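PDB 6FUC: aminoglycoside phosphotransferase from Streptomyces rimosus, which phosphorylates aminoglycosides, probably transferring phosphate from ATP to the 3''-hydroxyl of streptomycin and so conferring resistance to that antibiotic. Local coordinates for residues S39-C44 / T87-G92; I93-A98 / I195-D200; W107-D112 / T201-G206; G188-P193 / A223-T228. One frame throughout, in Å; residues are numbered along the deposited sequence. Where two conformers were deposited one is given.

Contact 1 lies in the five-stranded antiparallel sheet of the N-terminal lobe and closes before the others begin along the chain. Residues 87-92 then run straight into 93-98, so contact 2 follows at once, its centre about 15 Å from that of contact 1. Contacts 2 and 3 are the closest pair, about 9 Å between centres: both reach the three-stranded sheet 93-94, 195-197, 204-207, and helix 100-117 covers one face of it. Contact 4 joins the loop before strand 195-197 to helix 219-233. Its centre is about 14 Å from the centres of contacts 2 and 3. These three alternate along the chain, knitting together the linker, the loop equivalent to the protein-kinase catalytic loop and the C-terminal-lobe helices.

Contact 1: residues S39-C44 / T87-G92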
loop_
_atom_site.group_PDB
_atom_site.type_symbol
_atom_site.label_atom_id
_atom_site.label_comp_id
_atom_site.label_asym_id
_atom_site.label_seq_id
_atom_site.Cartn_x
_atom_site.Cartn_y
_atom_site.Cartn_z
ATOM N N SER A 39 11.510 -12.723 12.069
ATOM C CA SER A 39 12.458 -11.836 11.451
ATOM C C SER A 39 12.402 -11.758 9.944
ATOM O O SER A 39 13.022 -10.872 9.347
ATOM C CB SER A 39 13.874 -12.211 11.847
ATOM O OG SER A 39 14.282 -13.430 11.263
ATOM N N ARG A 40 11.700 -12.696 9.309
ATOM C CA ARG A 40 11.594 -12.720 7.858
ATOM C C ARG A 40 10.155 -12.940 7.451
ATOM O O ARG A 40 9.390 -13.644 8.152
ATOM C CB ARG A 40 12.470 -13.844 7.253
ATOM C CG ARG A 40 13.945 -13.685 7.576
ATOM C CD ARG A 40 14.887 -14.714 6.935
ATOM N NE ARG A 40 16.302 -14.422 7.449
ATOM C CZ ARG A 40 17.451 -14.450 6.734
ATOM N NH1 ARG A 40 17.459 -14.834 5.477
ATOM N NH2 ARG A 40 18.592 -14.045 7.281
ATOM N N TYR A 41 9.763 -12.303 6.353
ATOM C CA TYR A 41 8.487 -12.496 5.725
ATOM C C TYR A 41 8.688 -13.071 4.342
ATOM O O TYR A 41 9.747 -12.901 3.728
ATOM C CB TYR A 41 7.720 -11.191 5.620
ATOM C CG TYR A 41 6.980 -10.736 6.836
ATOM C CD1 TYR A 41 7.650 -10.129 7.846
ATOM C CD2 TYR A 41 5.610 -10.959 6.954
ATOM C CE1 TYR A 41 6.988 -9.674 8.979
ATOM C CE2 TYR A 41 4.910 -10.547 8.120
ATOM C CZ TYR A 41 5.641 -9.880 9.108
ATOM O OH TYR A 41 4.963 -9.384 10.200
ATOM N N ALA A 42 7.652 -13.735 3.826
ATOM C CA ALA A 42 7.675 -14.235 2.448
ATOM C C ALA A 42 6.316 -13.998 1.793
ATOM O O ALA A 42 5.276 -14.297 2.409
ATOM C CB ALA A 42 8.059 -15.660 2.330
ATOM N N LYS A 43 6.302 -13.540 0.583
ATOM C CA LYS A 43 5.082 -13.430 -0.177
ATOM C C LYS A 43 5.208 -14.327 -1.351
ATOM O O LYS A 43 6.224 -14.278 -2.070
ATOM C CB LYS A 43 4.884 -11.986 -0.624
ATOM C CG LYS A 43 3.646 -11.698 -1.366
ATOM C CD LYS A 43 3.405 -10.191 -1.472
ATOM C CE LYS A 43 2.264 -9.995 -2.484
ATOM N NZ LYS A 43 2.069 -8.523 -2.661
ATOM N N CYS A 44 4.222 -15.207 -1.545
ATOM C CA CYS A 44 4.260 -16.133 -2.652
ATOM C C CYS A 44 3.054 -15.990 -3.520
ATOM O O CYS A 44 1.947 -15.700 -3.006
ATOM C CB CYS A 44 4.314 -17.578 -2.168
ATOM S SG CYS A 44 5.743 -17.985 -1.131
ATOM N N THR A 87 11.664 -11.266 2.425
ATOM C CA THR A 87 12.115 -9.982 2.857
ATOM C C THR A 87 12.340 -9.942 4.376
ATOM O O THR A 87 11.788 -10.734 5.130
ATOM C CB THR A 87 11.091 -8.880 2.457
ATOM O OG1 THR A 87 9.785 -9.243 2.963
ATOM C CG2 THR A 87 11.028 -8.661 0.923
ATOM N N SER A 88 13.155 -8.974 4.788
ATOM C CA SER A 88 13.357 -8.743 6.218
ATOM C C SER A 88 12.081 -8.092 6.817
ATOM O O SER A 88 11.452 -7.221 6.233
ATOM C CB SER A 88 14.585 -7.911 6.451
ATOM O OG SER A 88 14.478 -6.661 5.796
ATOM N N THR A 89 11.787 -8.469 8.071
ATOM C CA THR A 89 10.789 -7.764 8.833
ATOM C C THR A 89 11.201 -6.351 9.092
ATOM O O THR A 89 12.346 -6.097 9.478
ATOM C CB THR A 89 10.566 -8.484 10.171
ATOM O OG1 THR A 89 10.092 -9.779 9.836
ATOM C CG2 THR A 89 9.621 -7.767 11.104
ATOM N N VAL A 90 10.252 -5.413 8.953
ATOM C CA VAL A 90 10.404 -4.072 9.461
ATOM C C VAL A 90 9.861 -4.115 10.866
ATOM O O VAL A 90 8.658 -4.226 11.061
ATOM C CB VAL A 90 9.706 -3.049 8.579
ATOM C CG1 VAL A 90 9.811 -1.689 9.234
ATOM C CG2 VAL A 90 10.339 -3.040 7.179
ATOM N N GLU A 91 10.755 -4.110 11.856
ATOM C CA GLU A 91 10.321 -4.301 13.224
ATOM C C GLU A 91 9.509 -3.142 13.755
ATOM O O GLU A 91 9.871 -1.999 13.495
ATOM C CB GLU A 91 11.486 -4.578 14.135
ATOM C CG GLU A 91 12.317 -5.791 13.751
ATOM C CD GLU A 91 11.706 -7.145 14.090
ATOM O OE1 GLU A 91 10.743 -7.251 14.891
ATOM O OE2 GLU A 91 12.237 -8.144 13.547
ATOM N N GLY A 92 8.462 -3.464 14.478
ATOM C CA GLY A 92 7.625 -2.473 15.113
ATOM C C GLY A 92 6.160 -2.787 15.032
ATOM O O GLY A 92 5.806 -3.919 14.682
#
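Antiparallel strands 40-45 and 82-88 pair here in the five-stranded sheet of the kinase-like N-terminal lobe, with Tyr41 opposite Thr87 and Arg40 opposite Ser88. Tyr41 and Thr87 form the hydrogen-bonded pair: Tyr41 N gives to Thr87 O at 2.8 Å, and Thr87 N returns a bond to Tyr41 O at 2.8 Å. Both side chains rise from the same face of the sheet. At the non-hydrogen-bonded pair the side chains diverge, and the CA of Arg40 makes a CH...O contact of 3.4 Å with Thr87 O. Where strand 82-88 ends and the chain leaves toward the other lobe, one more bond holds it: Thr89 N to Ser39 O, 3.0 Å and almost straight at hydrogen (174°). Farther along, Lys43 forms a salt bridge with Glu56 of helix 50-63, consistent with the lysine-glutamate pair known from protein kinases. With CG anti to the carbonyl carbon (chi1 -81°), the Tyr41 ring turns an edge to Thr89, whose CB lies in the ring plane. The Thr89 hydroxyl is itself hydrogen-bonded to Gly38 O, and from there OG1 lies 3.2 Å from ring atom CD1 of Tyr41, while methyl CG2 of Thr89 reaches CE1 of Tyr41 at 3.9 Å.

Contact 2: residues I93-A98 / I195-D200; sequences IPADRA and IILDPD
Ile196 holds CG1 anti to its carbonyl carbon (chi1 -54°), and a second turn (chi2 -55°) folds CD1 back over Pro94, 3.8 Å from the Pro94 CA and 4.0 Å from its ring atom CG. Pro94 and Ile196 are a non-hydrogen-bonded pair, and their side chains share one face of the sheet, lying next to each other and pointing the same way. Leu197 uses the other face. Its CD1 branch is anti to CA and meets Ala95 CB at 3.9 Å, with the methyl of Ala98 just past it. Ile93, across from Leu197, brings its CG2 methyl, in the conformer modelled here, to 3.9 Å from Leu197 CB, the two side chains crossing at a slant. The backbones make a short antiparallel pairing. Ile93 N binds Leu197 O, and Leu197 N answers to Ile93 O, both at 2.8 Å. Beyond Pro94, whose nitrogen carries no hydrogen, Ala95 N reaches Ile195 O at 2.8 Å; the carbonyl points almost straight at the donor, but the bond bends to 143° at hydrogen. There the first segment turns off into a 3-10 segment. Strand 93-94 is an edge of a three-stranded sheet, with 195-197 in the middle and 204-207 beyond it. Helix 100-117 lines the face bearing Ile93 and Leu197 through Met102 and Ala106, while Val90 packs on Ile196 from the linker ahead of strand 93-94.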
loop_
_atom_site.group_PDB
_atom_site.type_symbol
_atom_site.label_atom_id
_atom_site.label_comp_id
_atom_site.label_asym_id
_atom_site.label_seq_id
_atom_site.Cartn_x
_atom_site.Cartn_y
_atom_site.Cartn_z
ATOM N N ILE A 93 5.337 -1.777 15.304
ATOM C CA ILE A 93 3.887 -2.035 15.393
ATOM C C ILE A 93 3.245 -1.432 14.143
ATOM O O ILE A 93 3.423 -0.217 13.848
ATOM C CB ILE A 93 3.218 -1.428 16.646
ATOM C CG1 ILE A 93 1.688 -1.591 16.620
ATOM C CG2 ILE A 93 3.653 -0.036 16.930
ATOM C CD1 ILE A 93 1.088 -1.763 18.007
ATOM N N PRO A 94 2.484 -2.218 13.377
ATOM C CA PRO A 94 1.750 -1.619 12.247
ATOM C C PRO A 94 0.811 -0.541 12.764
ATOM O O PRO A 94 0.156 -0.697 13.779
ATOM C CB PRO A 94 1.013 -2.804 11.626
ATOM C CG PRO A 94 1.742 -3.987 12.108
ATOM C CD PRO A 94 2.231 -3.671 13.464
ATOM N N ALA A 95 0.718 0.566 12.023
ATOM C CA ALA A 95 -0.003 1.717 12.522
ATOM C C ALA A 95 -1.502 1.494 12.663
ATOM O O ALA A 95 -2.133 2.196 13.477
ATOM C CB ALA A 95 0.276 2.910 11.659
ATOM N N ASP A 96 -2.071 0.500 12.007
ATOM C CA ASP A 96 -3.469 0.218 12.234
ATOM C C ASP A 96 -3.745 -0.397 13.581
ATOM O O ASP A 96 -4.897 -0.386 14.027
ATOM C CB ASP A 96 -4.063 -0.630 11.131
ATOM C CG ASP A 96 -3.528 -2.049 11.132
ATOM O OD1 ASP A 96 -2.274 -2.217 11.196
ATOM O OD2 ASP A 96 -4.343 -3.006 11.005
ATOM N N ARG A 97 -2.703 -0.898 14.250
ATOM C CA ARG A 97 -2.833 -1.541 15.553
ATOM C C ARG A 97 -2.603 -0.538 16.681
ATOM O O ARG A 97 -2.782 -0.893 17.836
ATOM C CB ARG A 97 -1.917 -2.755 15.669
ATOM C CG ARG A 97 -2.232 -3.874 14.676
ATOM C CD ARG A 97 -1.341 -5.094 14.959
ATOM N N ALA A 98 -2.180 0.672 16.355
ATOM C CA ALA A 98 -1.971 1.735 17.325
ATOM C C ALA A 98 -3.297 2.191 17.890
ATOM O O ALA A 98 -4.279 2.381 17.173
ATOM C CB ALA A 98 -1.229 2.925 16.663
ATOM N N ILE A 195 2.399 1.132 7.333
ATOM C CA ILE A 195 3.335 2.063 8.012
ATOM C C ILE A 195 3.651 1.391 9.352
ATOM O O ILE A 195 2.767 1.177 10.156
ATOM C CB ILE A 195 2.708 3.444 8.220
ATOM C CG1 ILE A 195 2.210 4.032 6.889
ATOM C CG2 ILE A 195 3.682 4.319 8.937
ATOM C CD1 ILE A 195 1.436 5.271 7.066
ATOM N N ILE A 196 4.923 1.073 9.567
ATOM C CA ILE A 196 5.351 0.409 10.802
ATOM C C ILE A 196 5.918 1.487 11.717
ATOM O O ILE A 196 6.783 2.274 11.296
ATOM C CB ILE A 196 6.377 -0.673 10.543
ATOM C CG1 ILE A 196 5.874 -1.671 9.494
ATOM C CG2 ILE A 196 6.697 -1.401 11.856
ATOM C CD1 ILE A 196 4.535 -2.335 9.748
ATOM N N LEU A 197 5.479 1.485 12.960
ATOM C CA LEU A 197 5.899 2.475 13.966
ATOM C C LEU A 197 6.868 1.842 14.951
ATOM O O LEU A 197 6.731 0.690 15.362
ATOM C CB LEU A 197 4.685 2.985 14.752
ATOM C CG LEU A 197 3.571 3.568 13.891
ATOM C CD1 LEU A 197 2.402 4.002 14.760
ATOM C CD2 LEU A 197 4.025 4.687 13.016
ATOM N N ASP A 198 7.854 2.643 15.371
ATOM C CA ASP A 198 8.734 2.227 16.455
ATOM C C ASP A 198 7.919 2.255 17.760
ATOM O O ASP A 198 7.322 3.250 18.079
ATOM C CB ASP A 198 9.908 3.202 16.549
ATOM C CG ASP A 198 10.902 2.879 17.618
ATOM O OD1 ASP A 198 10.581 2.744 18.808
ATOM O OD2 ASP A 198 12.094 2.753 17.263
ATOM N N PRO A 199 7.886 1.119 18.490
ATOM C CA PRO A 199 6.973 1.021 19.656
ATOM C C PRO A 199 7.399 1.845 20.848
ATOM O O PRO A 199 6.616 1.993 21.776
ATOM C CB PRO A 199 6.991 -0.450 19.953
ATOM C CG PRO A 199 8.253 -0.928 19.468
ATOM C CD PRO A 199 8.511 -0.187 18.218
ATOM N N ASP A 200 8.640 2.334 20.852
ATOM C CA ASP A 200 9.145 3.160 21.945
ATOM C C ASP A 200 9.102 4.632 21.632
ATOM O O ASP A 200 8.691 5.445 22.486
ATOM C CB ASP A 200 10.540 2.688 22.350
ATOM C CG ASP A 200 10.457 1.334 22.955
ATOM O OD1 ASP A 200 9.751 1.175 24.006
ATOM O OD2 ASP A 200 11.023 0.377 22.406
#

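Contact 3: residues W107-D112 / T201-G206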
loop_
_atom_site.group_PDB
_atom_site.type_symbol
_atom_site.label_atom_id
_atom_site.label_comp_id
_atom_site.label_asym_id
_atom_site.label_seq_id
_atom_site.Cartn_x
_atom_site.Cartn_y
_atom_site.Cartn_z
ATOM N N TRP A 107 1.629 11.012 14.402
ATOM C CA TRP A 107 0.977 11.678 13.275
ATOM C C TRP A 107 1.926 12.619 12.519
ATOM O O TRP A 107 2.104 12.528 11.286
ATOM C CB TRP A 107 -0.254 12.378 13.760
ATOM C CG TRP A 107 -1.262 12.839 12.705
ATOM C CD1 TRP A 107 -1.739 14.098 12.560
ATOM C CD2 TRP A 107 -1.951 12.035 11.772
ATOM N NE1 TRP A 107 -2.686 14.128 11.586
ATOM C CE2 TRP A 107 -2.842 12.885 11.064
ATOM C CE3 TRP A 107 -1.895 10.703 11.426
ATOM C CZ2 TRP A 107 -3.667 12.437 10.065
ATOM C CZ3 TRP A 107 -2.737 10.234 10.399
ATOM C CH2 TRP A 107 -3.614 11.126 9.728
ATOM N N GLU A 108 2.595 13.490 13.249
ATOM C CA GLU A 108 3.630 14.352 12.603
ATOM C C GLU A 108 4.839 13.546 12.092
ATOM O O GLU A 108 5.326 13.799 10.979
ATOM C CB GLU A 108 4.063 15.560 13.462
ATOM C CG GLU A 108 2.953 16.541 13.656
ATOM C CD GLU A 108 3.332 17.681 14.574
ATOM O OE1 GLU A 108 4.322 17.594 15.320
ATOM O OE2 GLU A 108 2.607 18.691 14.478
ATOM N N PRO A 109 5.285 12.522 12.852
ATOM C CA PRO A 109 6.336 11.658 12.312
ATOM C C PRO A 109 5.937 10.981 10.974
ATOM O O PRO A 109 6.791 10.870 10.072
ATOM C CB PRO A 109 6.566 10.641 13.413
ATOM C CG PRO A 109 6.346 11.439 14.643
ATOM C CD PRO A 109 5.224 12.397 14.307
ATOM N N ILE A 110 4.683 10.587 10.843
ATOM C CA ILE A 110 4.214 10.004 9.609
ATOM C C ILE A 110 4.249 11.051 8.506
ATOM O O ILE A 110 4.719 10.788 7.372
ATOM C CB ILE A 110 2.816 9.355 9.790
ATOM C CG1 ILE A 110 2.874 8.117 10.647
ATOM C CG2 ILE A 110 2.237 9.046 8.413
ATOM C CD1 ILE A 110 1.550 7.644 11.144
ATOM N N ALA A 111 3.762 12.275 8.775
ATOM C CA ALA A 111 3.790 13.310 7.790
ATOM C C ALA A 111 5.211 13.508 7.309
ATOM O O ALA A 111 5.472 13.669 6.080
ATOM C CB ALA A 111 3.206 14.603 8.343
ATOM N N ASP A 112 6.144 13.532 8.223
ATOM C CA ASP A 112 7.524 13.787 7.840
ATOM C C ASP A 112 8.118 12.620 7.002
ATOM O O ASP A 112 8.846 12.863 6.034
ATOM C CB ASP A 112 8.442 13.989 9.084
ATOM C CG ASP A 112 8.115 15.196 9.911
ATOM O OD1 ASP A 112 7.428 16.122 9.441
ATOM O OD2 ASP A 112 8.607 15.248 11.074
ATOM N N THR A 201 9.566 5.059 20.444
ATOM C CA THR A 201 9.536 6.474 20.118
ATOM C C THR A 201 8.271 6.923 19.456
ATOM O O THR A 201 7.973 8.113 19.443
ATOM C CB THR A 201 10.682 6.838 19.175
ATOM O OG1 THR A 201 10.482 6.071 17.988
ATOM C CG2 THR A 201 12.021 6.514 19.803
ATOM N N LEU A 202 7.553 5.989 18.819
ATOM C CA LEU A 202 6.372 6.306 17.957
ATOM C C LEU A 202 6.701 7.100 16.708
ATOM O O LEU A 202 5.845 7.676 16.071
ATOM C CB LEU A 202 5.176 6.816 18.747
ATOM C CG LEU A 202 4.343 5.750 19.434
ATOM C CD1 LEU A 202 3.694 4.804 18.420
ATOM C CD2 LEU A 202 5.089 4.948 20.492
ATOM N N ASP A 203 7.988 7.103 16.348
ATOM C CA ASP A 203 8.380 7.495 15.021
ATOM C C ASP A 203 8.088 6.382 14.022
ATOM O O ASP A 203 7.750 5.276 14.405
ATOM C CB ASP A 203 9.861 7.930 14.999
ATOM C CG ASP A 203 10.268 8.825 13.908
ATOM O OD1 ASP A 203 9.559 9.062 12.925
ATOM O OD2 ASP A 203 11.440 9.369 14.015
ATOM N N VAL A 204 8.237 6.665 12.729
ATOM C CA VAL A 204 8.100 5.653 11.700
ATOM C C VAL A 204 9.346 4.774 11.643
ATOM O O VAL A 204 10.467 5.284 11.478
ATOM C CB VAL A 204 7.807 6.323 10.343
ATOM C CG1 VAL A 204 7.811 5.343 9.235
ATOM C CG2 VAL A 204 6.439 6.991 10.395
ATOM N N ALA A 205 9.170 3.492 11.768
ATOM C CA ALA A 205 10.233 2.504 11.592
ATOM C C ALA A 205 10.461 2.182 10.132
ATOM O O ALA A 205 11.623 1.955 9.720
ATOM C CB ALA A 205 9.922 1.218 12.355
ATOM N N GLY A 206 9.412 2.109 9.338
ATOM C CA GLY A 206 9.579 1.881 7.901
ATOM C C GLY A 206 8.251 1.622 7.272
ATOM O O GLY A 206 7.223 1.551 7.939
HETATM O O HOH W 1 9.451 10.823 10.796
#
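Ile110 and Val204 meet at about a right angle, CG1 of Ile110 lying 3.7 Å from CG2 of Val204. Each of these two branches stands anti to its own carbonyl carbon, beside the backbone N (for Ile110, chi1 -69°), while Val204 CG1 is anti to the backbone N. The residue just before Val204, Asp203, has its CG roughly anti to its backbone N (chi1 -157°). Its OD1 accepts from the next residue's N, Val204 N, at 2.7 Å, a bond that arrives on the anti side of the carboxylate, out of its plane. The same OD1 lies 3.4 Å from Pro109 CB, a ring CH2 close to a carboxylate oxygen. A water ties the two sides further, donating to Pro109 O and to Asp203 OD1, both at 2.8 Å. This is where helix 100-117, kinked at Pro109, lies against the tip of the beta-hairpin formed by strands 195-197 and 204-207. An ST turn shapes the tip, Thr201 OG1 accepting from Asp203 N at 3.2 Å, and a classic beta bulge follows, Ala205 and Gly206 both facing Ile196. Pro109 CB also packs 4.0 Å from the carbonyl O of Leu202; the Leu202 side chain packs on Leu197 and Ala105.

Contact 4: residues G188-P193 / A223-T228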
loop_
_atom_site.group_PDB
_atom_site.type_symbol
_atom_site.label_atom_id
_atom_site.label_comp_id
_atom_site.label_asym_id
_atom_site.label_seq_id
_atom_site.Cartn_x
_atom_site.Cartn_y
_atom_site.Cartn_z
ATOM N N GLY A 188 2.106 3.833 -2.772
ATOM C CA GLY A 188 1.213 3.131 -3.666
ATOM C C GLY A 188 0.070 2.425 -3.004
ATOM O O GLY A 188 -0.904 2.106 -3.702
ATOM N N ASP A 189 0.169 2.162 -1.708
ATOM C CA ASP A 189 -0.919 1.549 -0.935
ATOM C C ASP A 189 -0.764 2.016 0.518
ATOM O O ASP A 189 -0.520 1.229 1.437
ATOM C CB ASP A 189 -0.904 0.041 -1.046
ATOM C CG ASP A 189 -2.011 -0.631 -0.287
ATOM O OD1 ASP A 189 -3.046 0.017 -0.066
ATOM O OD2 ASP A 189 -1.849 -1.818 0.076
ATOM N N LEU A 190 -0.929 3.315 0.711
ATOM C CA LEU A 190 -0.527 3.976 1.999
ATOM C C LEU A 190 -1.689 3.923 2.990
ATOM O O LEU A 190 -2.083 4.945 3.567
ATOM C CB LEU A 190 0.025 5.343 1.777
ATOM C CG LEU A 190 0.791 5.924 2.997
ATOM C CD1 LEU A 190 2.089 5.140 3.246
ATOM C CD2 LEU A 190 1.085 7.391 2.779
ATOM N N CYS A 191 -2.217 2.720 3.229
ATOM C CA CYS A 191 -3.112 2.502 4.342
ATOM C C CYS A 191 -2.295 2.309 5.601
ATOM O O CYS A 191 -1.128 1.854 5.562
ATOM C CB CYS A 191 -3.965 1.304 4.065
ATOM S SG CYS A 191 -3.168 -0.165 3.608
ATOM N N LEU A 192 -2.905 2.516 6.772
ATOM C CA LEU A 192 -2.180 2.373 8.049
ATOM C C LEU A 192 -1.431 1.065 8.273
ATOM O O LEU A 192 -0.357 1.102 8.853
ATOM C CB LEU A 192 -3.110 2.605 9.247
ATOM C CG LEU A 192 -3.591 4.012 9.489
ATOM C CD1 LEU A 192 -4.416 4.025 10.760
ATOM C CD2 LEU A 192 -2.446 5.016 9.596
ATOM N N PRO A 193 -1.946 -0.093 7.810
ATOM C CA PRO A 193 -1.207 -1.316 8.036
ATOM C C PRO A 193 0.192 -1.293 7.450
ATOM O O PRO A 193 1.039 -2.094 7.868
ATOM C CB PRO A 193 -2.063 -2.405 7.346
ATOM C CG PRO A 193 -3.470 -1.863 7.520
ATOM C CD PRO A 193 -3.307 -0.390 7.288
ATOM N N ALA A 223 -5.072 9.941 0.351
ATOM C CA ALA A 223 -6.470 9.548 0.512
ATOM C C ALA A 223 -6.596 8.317 1.395
ATOM O O ALA A 223 -7.509 8.198 2.222
ATOM C CB ALA A 223 -7.129 9.307 -0.826
ATOM N N LEU A 224 -5.734 7.336 1.162
ATOM C CA LEU A 224 -5.807 6.058 1.915
ATOM C C LEU A 224 -5.338 6.225 3.338
ATOM O O LEU A 224 -5.911 5.652 4.255
ATOM C CB LEU A 224 -4.984 4.986 1.212
ATOM C CG LEU A 224 -5.320 4.658 -0.235
ATOM C CD1 LEU A 224 -4.523 3.499 -0.706
ATOM C CD2 LEU A 224 -6.736 4.702 -0.623
ATOM N N LEU A 225 -4.309 7.025 3.531
ATOM C CA LEU A 225 -3.804 7.287 4.866
ATOM C C LEU A 225 -4.898 7.982 5.700
ATOM O O LEU A 225 -5.182 7.574 6.827
ATOM C CB LEU A 225 -2.571 8.109 4.787
ATOM C CG LEU A 225 -2.028 8.542 6.148
ATOM C CD1 LEU A 225 -1.716 7.446 7.133
ATOM C CD2 LEU A 225 -0.810 9.381 5.919
ATOM N N PHE A 226 -5.508 9.016 5.142
ATOM C CA PHE A 226 -6.501 9.744 5.892
ATOM C C PHE A 226 -7.716 8.883 6.167
ATOM O O PHE A 226 -8.253 8.946 7.309
ATOM C CB PHE A 226 -6.931 11.001 5.162
ATOM C CG PHE A 226 -5.887 12.056 5.032
ATOM C CD1 PHE A 226 -4.769 12.048 5.800
ATOM C CD2 PHE A 226 -6.090 13.145 4.177
ATOM C CE1 PHE A 226 -3.828 13.051 5.717
ATOM C CE2 PHE A 226 -5.167 14.138 4.072
ATOM C CZ PHE A 226 -4.010 14.127 4.849
ATOM N N ALA A 227 -8.199 8.128 5.192
ATOM C CA ALA A 227 -9.426 7.328 5.428
ATOM C C ALA A 227 -9.164 6.261 6.462
ATOM O O ALA A 227 -9.998 6.018 7.317
ATOM C CB ALA A 227 -9.846 6.715 4.104
ATOM N N THR A 228 -8.007 5.603 6.404
ATOM C CA THR A 228 -7.743 4.555 7.389
ATOM C C THR A 228 -7.475 5.129 8.768
ATOM O O THR A 228 -7.892 4.578 9.778
ATOM C CB THR A 228 -6.706 3.559 6.909
ATOM O OG1 THR A 228 -5.434 4.203 6.627
ATOM C CG2 THR A 228 -7.176 2.812 5.708
#
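Leu224 enters first, pointing at the loop: its CB sits 3.7 Å from Leu190 O, and CD1 reaches the carboxylate of Asp189, crossing that side chain at about a right angle at 3.8 Å from OD1. Leu225 comes next. Its backbone N is close to Leu190 O without a hydrogen bond, because the angle is poor; Leu225 CB lies against the same Leu190 O at 3.4 Å, and its two methyls part company. CD2 lies alongside Leu190 CD2, both side chains running the same way, while CD1 meets Leu192 CD2 at 3.5 Å, those side chains crossing nearly perpendicularly. The loop that receives these leucines, 188-193, belongs to the His-Gly-Asp...Asn signature of the aminoglycoside phosphotransferase family, the counterpart of the protein-kinase catalytic loop; His187 and Asn194 stand at its two ends, each hydrogen-bonded to the backbone of Asp189. Leu190 is the centre of an inverse gamma turn, and Ile110 of helix 100-117 also packs on Leu225. At Thr228 the hydroxyl lies between the backbone N and the carbonyl carbon (chi1 60°). There OG1 donates back to Leu224 O at 2.8 Å and accepts from Leu192 N at 3.0 Å, so the hydroxyl is used both as donor and as acceptor. Leu224 O also takes the helical bond of Thr228 N, the two donors coming from opposite faces of its plane. The Leu192 and Thr228 side chains slide past each other in opposite directions, with Leu192 CG 3.4 Å from Thr228 OG1.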